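Local atomic coordinates of uncharacterized protein lp_2219 (Lactobacillus plantarum, PDB entry 3HFQ), a protein that is of unknown function but folds as a seven-bladed beta-propeller of the lactonase family, which suggests, without proving, an activity on sugar lactones. Residues Leu154-Leu159 and Tyr165-Ser170; Val127-His132 and Ser141-Thr146. The protein carries 1 engineered substitution. All blocks are in the same frame, centred on the assembly; numbering follows the deposited sequence.

Interaction 1 (Leu154-Leu159 and Tyr165-Ser170); sequences LAVIDL and YVYNVS
L154 and Y167 face each other across two antiparallel strands and exchange backbone hydrogen bonds in both directions, as do V156 and Y165; all four N-to-O distances are 2.7 Å. Between these pairs A155 opposes V166 as a non-hydrogen-bonded pair, its CA directing a C-H toward the carbonyl oxygen of Y165 (CA to O, 3.3 Å). On the sheet face carrying L154, V156, Y165 and Y167, V156 leans obliquely on the Y167 ring. With CG1 anti to the backbone N (chi1 178°), CG2 is the branch turned to Y167, 3.5 Å from its CD2, while CB lies in the plane of that ring at its edge. Further along, L154 CB packs on V169 CG2 at 3.9 Å. This is the hairpin of strands 154-158 and 163-169, the two middle strands of a four-stranded propeller blade. Y165 turns a ring edge to strand 154-158: V156 O lies in the ring plane, and D158 CB approaches CE1 at 4.1 Å. Beyond the ring, a water accepts a hydrogen bond from Y165 OH and donates one to D158 OD2, each 2.6 Å long. D158 is in turn held by S141 OG at OD2 and by the backbone N of H142 and S161 at OD1, while H129 meets the Y165 ring edge-to-face.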
loop_
_atom_site.group_PDB
_atom_site.type_symbol
_atom_site.label_atom_id
_atom_site.label_comp_id
_atom_site.label_asym_id
_atom_site.label_seq_id
_atom_site.Cartn_x
_atom_site.Cartn_y
_atom_site.Cartn_z
ATOM N N LEU A 154 -11.044 -3.940 -10.900
ATOM C CA LEU A 154 -10.514 -3.786 -9.548
ATOM C C LEU A 154 -9.922 -5.079 -9.009
ATOM O O LEU A 154 -10.604 -6.097 -8.929
ATOM C CB LEU A 154 -11.609 -3.306 -8.585
ATOM C CG LEU A 154 -11.140 -2.913 -7.178
ATOM C CD1 LEU A 154 -10.508 -1.519 -7.235
ATOM C CD2 LEU A 154 -12.323 -2.911 -6.195
ATOM N N ALA A 155 -8.644 -5.031 -8.652
ATOM C CA ALA A 155 -7.968 -6.192 -8.093
ATOM C C ALA A 155 -8.176 -6.127 -6.586
ATOM O O ALA A 155 -7.888 -5.106 -5.961
ATOM C CB ALA A 155 -6.484 -6.148 -8.427
ATOM N N VAL A 156 -8.689 -7.213 -6.015
ATOM C CA VAL A 156 -8.964 -7.292 -4.582
ATOM C C VAL A 156 -8.238 -8.513 -4.015
ATOM O O VAL A 156 -8.485 -9.638 -4.437
ATOM C CB VAL A 156 -10.493 -7.406 -4.335
ATOM C CG1 VAL A 156 -10.788 -7.531 -2.841
ATOM C CG2 VAL A 156 -11.197 -6.177 -4.912
ATOM N N ILE A 157 -7.346 -8.282 -3.057
ATOM C CA ILE A 157 -6.549 -9.362 -2.478
ATOM C C ILE A 157 -7.013 -9.837 -1.105
ATOM O O ILE A 157 -7.164 -9.040 -0.186
ATOM C CB ILE A 157 -5.072 -8.926 -2.370
ATOM C CG1 ILE A 157 -4.574 -8.463 -3.743
ATOM C CG2 ILE A 157 -4.220 -10.073 -1.843
ATOM C CD1 ILE A 157 -3.191 -7.837 -3.714
ATOM N N ASP A 158 -7.215 -11.147 -0.971
ATOM C CA ASP A 158 -7.652 -11.739 0.288
ATOM C C ASP A 158 -6.492 -12.527 0.897
ATOM O O ASP A 158 -6.175 -13.634 0.458
ATOM C CB ASP A 158 -8.840 -12.678 0.047
ATOM C CG ASP A 158 -9.541 -13.082 1.333
ATOM O OD1 ASP A 158 -8.864 -13.225 2.370
ATOM O OD2 ASP A 158 -10.775 -13.273 1.305
ATOM N N LEU A 159 -5.856 -11.946 1.905
ATOM C CA LEU A 159 -4.734 -12.588 2.572
ATOM C C LEU A 159 -5.189 -13.834 3.326
ATOM O O LEU A 159 -4.464 -14.829 3.400
ATOM C CB LEU A 159 -4.074 -11.592 3.536
ATOM C CG LEU A 159 -2.937 -12.084 4.438
ATOM C CD1 LEU A 159 -1.950 -10.948 4.682
ATOM C CD2 LEU A 159 -3.506 -12.608 5.750
ATOM N N TYR A 165 -8.838 -11.560 -6.298
ATOM C CA TYR A 165 -10.035 -11.374 -7.098
ATOM C C TYR A 165 -9.879 -10.197 -8.050
ATOM O O TYR A 165 -9.127 -9.258 -7.786
ATOM C CB TYR A 165 -11.246 -11.058 -6.216
ATOM C CG TYR A 165 -11.676 -12.134 -5.249
ATOM C CD1 TYR A 165 -11.055 -12.281 -4.008
ATOM C CD2 TYR A 165 -12.740 -12.976 -5.557
ATOM C CE1 TYR A 165 -11.483 -13.249 -3.099
ATOM C CE2 TYR A 165 -13.176 -13.944 -4.661
ATOM C CZ TYR A 165 -12.550 -14.072 -3.432
ATOM O OH TYR A 165 -12.998 -15.022 -2.541
ATOM N N VAL A 166 -10.591 -10.265 -9.165
ATOM C CA VAL A 166 -10.625 -9.166 -10.111
ATOM C C VAL A 166 -12.115 -8.908 -10.291
ATOM O O VAL A 166 -12.872 -9.825 -10.612
ATOM C CB VAL A 166 -9.998 -9.514 -11.467
ATOM C CG1 VAL A 166 -10.236 -8.364 -12.445
ATOM C CG2 VAL A 166 -8.497 -9.736 -11.300
ATOM N N TYR A 167 -12.529 -7.665 -10.052
ATOM C CA TYR A 167 -13.930 -7.260 -10.164
ATOM C C TYR A 167 -14.134 -6.171 -11.204
ATOM O O TYR A 167 -13.283 -5.302 -11.380
ATOM C CB TYR A 167 -14.431 -6.677 -8.842
ATOM C CG TYR A 167 -14.654 -7.651 -7.717
ATOM C CD1 TYR A 167 -15.872 -8.320 -7.582
ATOM C CD2 TYR A 167 -13.670 -7.869 -6.757
ATOM C CE1 TYR A 167 -16.100 -9.192 -6.516
ATOM C CE2 TYR A 167 -13.886 -8.737 -5.692
ATOM C CZ TYR A 167 -15.102 -9.390 -5.575
ATOM O OH TYR A 167 -15.315 -10.242 -4.518
ATOM N N ASN A 168 -15.280 -6.209 -11.876
ATOM C CA ASN A 168 -15.620 -5.167 -12.829
ATOM C C ASN A 168 -16.335 -4.133 -11.973
ATOM O O ASN A 168 -17.002 -4.492 -11.000
ATOM C CB ASN A 168 -16.548 -5.702 -13.915
ATOM C CG ASN A 168 -15.842 -6.672 -14.838
ATOM O OD1 ASN A 168 -14.736 -6.398 -15.302
ATOM N ND2 ASN A 168 -16.473 -7.808 -15.109
ATOM N N VAL A 169 -16.187 -2.857 -12.312
ATOM C CA VAL A 169 -16.810 -1.795 -11.529
ATOM C C VAL A 169 -17.832 -1.034 -12.362
ATOM O O VAL A 169 -17.561 -0.683 -13.508
ATOM C CB VAL A 169 -15.752 -0.783 -11.033
ATOM C CG1 VAL A 169 -16.368 0.165 -10.017
ATOM C CG2 VAL A 169 -14.564 -1.518 -10.438
ATOM N N SER A 170 -19.003 -0.784 -11.784
ATOM C CA SER A 170 -20.048 -0.045 -12.486
ATOM C C SER A 170 -19.894 1.439 -12.164
ATOM O O SER A 170 -19.223 1.799 -11.195
ATOM C CB SER A 170 -21.434 -0.521 -12.045
ATOM O OG SER A 170 -21.713 -0.116 -10.715
HETATM O O HOH W 1 -12.010 -15.021 -0.145
#

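Interaction 2 (Val127-His132 and Ser141-Thr146); sequences VQHSGH and SHIHYT. With PO4 (phosphate ion), chain C.
H129 and I143 meet at about a right angle, the isoleucine thrusting its terminal methyl over one face of the imidazole. CD1 stands 3.7 Å from the centroid of the H129 ring, 17° off the ring normal, a CH-pi contact displaced toward the ND1 side, where CD1 comes within 3.6 Å of ND1. Both I143 torsions are near -60° (chi1 -54°, chi2 -58°), a fold that lifts CD1 onto the ring. The ring is also fixed at its rim, since ND1 is hydrogen-bonded to the carbonyl oxygen of G108. S141 approaches the same histidine from its backbone side: its CB rests near H129 O, and its OG merely packs against H129 CB at 3.3 Å, the polar partner of that hydroxyl being the D158 carboxylate. The contact belongs to a blade-to-blade passage of the propeller: the chain leaves strand 121-128, the outer edge of one blade, and enters strand 143-148, the first strand of the next. Where the passage begins, Q128 folds back so that NE2 donates a nearly straight hydrogen bond to a lone pair of H129 O (2.9 Å), with the acceptor in the plane of the amide. Past it, G131 adopts a positive phi, a conformation in which a side chain would be jammed against the preceding carbonyl. Further along strand 143-148, H144 presents its ring edge to a phosphate ion, NE2 donating to O4 at 2.7 Å. R190 and R259 also hydrogen-bond to this anion, which probably came from the crystallisation liquor, so residues of three successive blades gather round it.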
loop_
_atom_site.group_PDB
_atom_site.type_symbol
_atom_site.label_atom_id
_atom_site.label_comp_id
_atom_site.label_asym_id
_atom_site.label_seq_id
_atom_site.Cartn_x
_atom_site.Cartn_y
_atom_site.Cartn_z
ATOM N N VAL A 127 -18.773 -5.447 -0.382
ATOM C CA VAL A 127 -18.686 -6.833 -0.825
ATOM C C VAL A 127 -18.096 -7.703 0.278
ATOM O O VAL A 127 -16.992 -7.441 0.759
ATOM C CB VAL A 127 -17.815 -6.939 -2.094
ATOM C CG1 VAL A 127 -17.617 -8.400 -2.483
ATOM C CG2 VAL A 127 -18.484 -6.177 -3.232
ATOM N N GLN A 128 -18.835 -8.734 0.677
ATOM C CA GLN A 128 -18.391 -9.634 1.736
ATOM C C GLN A 128 -17.746 -10.899 1.185
ATOM O O GLN A 128 -18.306 -11.558 0.309
ATOM C CB GLN A 128 -19.576 -10.023 2.628
ATOM C CG GLN A 128 -19.211 -10.935 3.799
ATOM C CD GLN A 128 -18.312 -10.256 4.814
ATOM O OE1 GLN A 128 -18.699 -9.272 5.442
ATOM N NE2 GLN A 128 -17.102 -10.779 4.979
ATOM N N HIS A 129 -16.569 -11.235 1.702
ATOM C CA HIS A 129 -15.865 -12.437 1.268
ATOM C C HIS A 129 -15.812 -13.451 2.403
ATOM O O HIS A 129 -16.068 -13.120 3.560
ATOM C CB HIS A 129 -14.426 -12.114 0.840
ATOM C CG HIS A 129 -14.325 -11.088 -0.246
ATOM N ND1 HIS A 129 -14.514 -9.742 -0.017
ATOM C CD2 HIS A 129 -14.053 -11.214 -1.566
ATOM C CE1 HIS A 129 -14.361 -9.081 -1.154
ATOM N NE2 HIS A 129 -14.082 -9.951 -2.107
ATOM N N SER A 130 -15.476 -14.689 2.059
ATOM C CA SER A 130 -15.365 -15.751 3.043
ATOM C C SER A 130 -14.208 -16.656 2.650
ATOM O O SER A 130 -13.699 -16.581 1.529
ATOM C CB SER A 130 -16.662 -16.561 3.109
ATOM O OG SER A 130 -16.885 -17.261 1.897
ATOM N N GLY A 131 -13.791 -17.513 3.572
ATOM C CA GLY A 131 -12.690 -18.412 3.286
ATOM C C GLY A 131 -11.671 -18.358 4.399
ATOM O O GLY A 131 -11.809 -17.563 5.326
ATOM N N HIS A 132 -10.652 -19.208 4.317
ATOM C CA HIS A 132 -9.605 -19.248 5.329
ATOM C C HIS A 132 -8.372 -19.935 4.760
ATOM O O HIS A 132 -8.367 -20.357 3.599
ATOM C CB HIS A 132 -10.087 -20.005 6.573
ATOM C CG HIS A 132 -10.528 -21.408 6.296
ATOM N ND1 HIS A 132 -11.803 -21.715 5.858
ATOM C CD2 HIS A 132 -9.866 -22.584 6.370
ATOM C CE1 HIS A 132 -11.898 -23.018 5.677
ATOM N NE2 HIS A 132 -10.737 -23.572 5.979
ATOM N N SER A 141 -11.610 -14.465 6.159
ATOM C CA SER A 141 -11.288 -13.581 5.047
ATOM C C SER A 141 -10.656 -12.297 5.558
ATOM O O SER A 141 -11.148 -11.692 6.509
ATOM C CB SER A 141 -12.543 -13.239 4.244
ATOM O OG SER A 141 -12.261 -12.222 3.298
ATOM N N HIS A 142 -9.571 -11.883 4.910
ATOM C CA HIS A 142 -8.856 -10.669 5.282
ATOM C C HIS A 142 -8.455 -9.907 4.015
ATOM O O HIS A 142 -7.423 -10.190 3.417
ATOM C CB HIS A 142 -7.607 -11.037 6.093
ATOM C CG HIS A 142 -7.911 -11.691 7.410
ATOM N ND1 HIS A 142 -7.134 -12.705 7.935
ATOM C CD2 HIS A 142 -8.885 -11.459 8.320
ATOM C CE1 HIS A 142 -7.620 -13.065 9.111
ATOM N NE2 HIS A 142 -8.682 -12.326 9.368
ATOM N N ILE A 143 -9.281 -8.946 3.606
ATOM C CA ILE A 143 -8.997 -8.159 2.407
ATOM C C ILE A 143 -7.949 -7.106 2.756
ATOM O O ILE A 143 -8.090 -6.391 3.744
ATOM C CB ILE A 143 -10.282 -7.475 1.873
ATOM C CG1 ILE A 143 -11.379 -8.521 1.665
ATOM C CG2 ILE A 143 -9.992 -6.786 0.549
ATOM C CD1 ILE A 143 -10.993 -9.649 0.705
ATOM N N HIS A 144 -6.906 -6.995 1.938
ATOM C CA HIS A 144 -5.831 -6.053 2.238
ATOM C C HIS A 144 -5.458 -5.105 1.103
ATOM O O HIS A 144 -4.563 -4.267 1.256
ATOM C CB HIS A 144 -4.582 -6.838 2.644
ATOM C CG HIS A 144 -3.822 -6.225 3.778
ATOM N ND1 HIS A 144 -3.519 -4.882 3.831
ATOM C CD2 HIS A 144 -3.321 -6.771 4.910
ATOM C CE1 HIS A 144 -2.867 -4.626 4.950
ATOM N NE2 HIS A 144 -2.733 -5.755 5.625
ATOM N N TYR A 145 -6.138 -5.227 -0.030
ATOM C CA TYR A 145 -5.813 -4.390 -1.176
ATOM C C TYR A 145 -6.997 -4.305 -2.125
ATOM O O TYR A 145 -7.635 -5.316 -2.428
ATOM C CB TYR A 145 -4.582 -4.988 -1.882
ATOM C CG TYR A 145 -4.103 -4.274 -3.135
ATOM C CD1 TYR A 145 -4.682 -4.532 -4.378
ATOM C CD2 TYR A 145 -3.039 -3.375 -3.078
ATOM C CE1 TYR A 145 -4.207 -3.910 -5.538
ATOM C CE2 TYR A 145 -2.561 -2.744 -4.233
ATOM C CZ TYR A 145 -3.148 -3.019 -5.457
ATOM O OH TYR A 145 -2.685 -2.401 -6.598
ATOM N N THR A 146 -7.294 -3.086 -2.563
ATOM C CA THR A 146 -8.382 -2.825 -3.498
ATOM C C THR A 146 -7.924 -1.688 -4.404
ATOM O O THR A 146 -8.050 -0.516 -4.050
ATOM C CB THR A 146 -9.677 -2.374 -2.778
ATOM O OG1 THR A 146 -9.383 -1.262 -1.923
ATOM C CG2 THR A 146 -10.260 -3.515 -1.947
HETATM P P PO4 C . -0.925 -6.840 8.107
HETATM O O1 PO4 C . -0.364 -7.167 9.542
HETATM O O2 PO4 C . 0.213 -6.202 7.226
HETATM O O3 PO4 C . -1.443 -8.164 7.425
HETATM O O4 PO4 C . -2.118 -5.814 8.229
#

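In the fold
Interaction 2 comes first along the chain and closes before interaction 1 opens, yet their centres lie only 10 Å apart, on the same side of the molecule's centre. They meet in one blade, where strand 143-148 of interaction 2 is the sheet neighbour of strand 154-158 of interaction 1. L159 N and H142 O, 2.8 Å apart, probably form a backbone hydrogen bond across this seam, and V156 packs on I143. A second point of contact leads back to the preceding blade: H129, at the exit of strand 121-128, makes a close approach, its NE2 2.7 Å from Y167 OH. One contact pairs the two middle strands of a blade, while the other joins that blade to its predecessor.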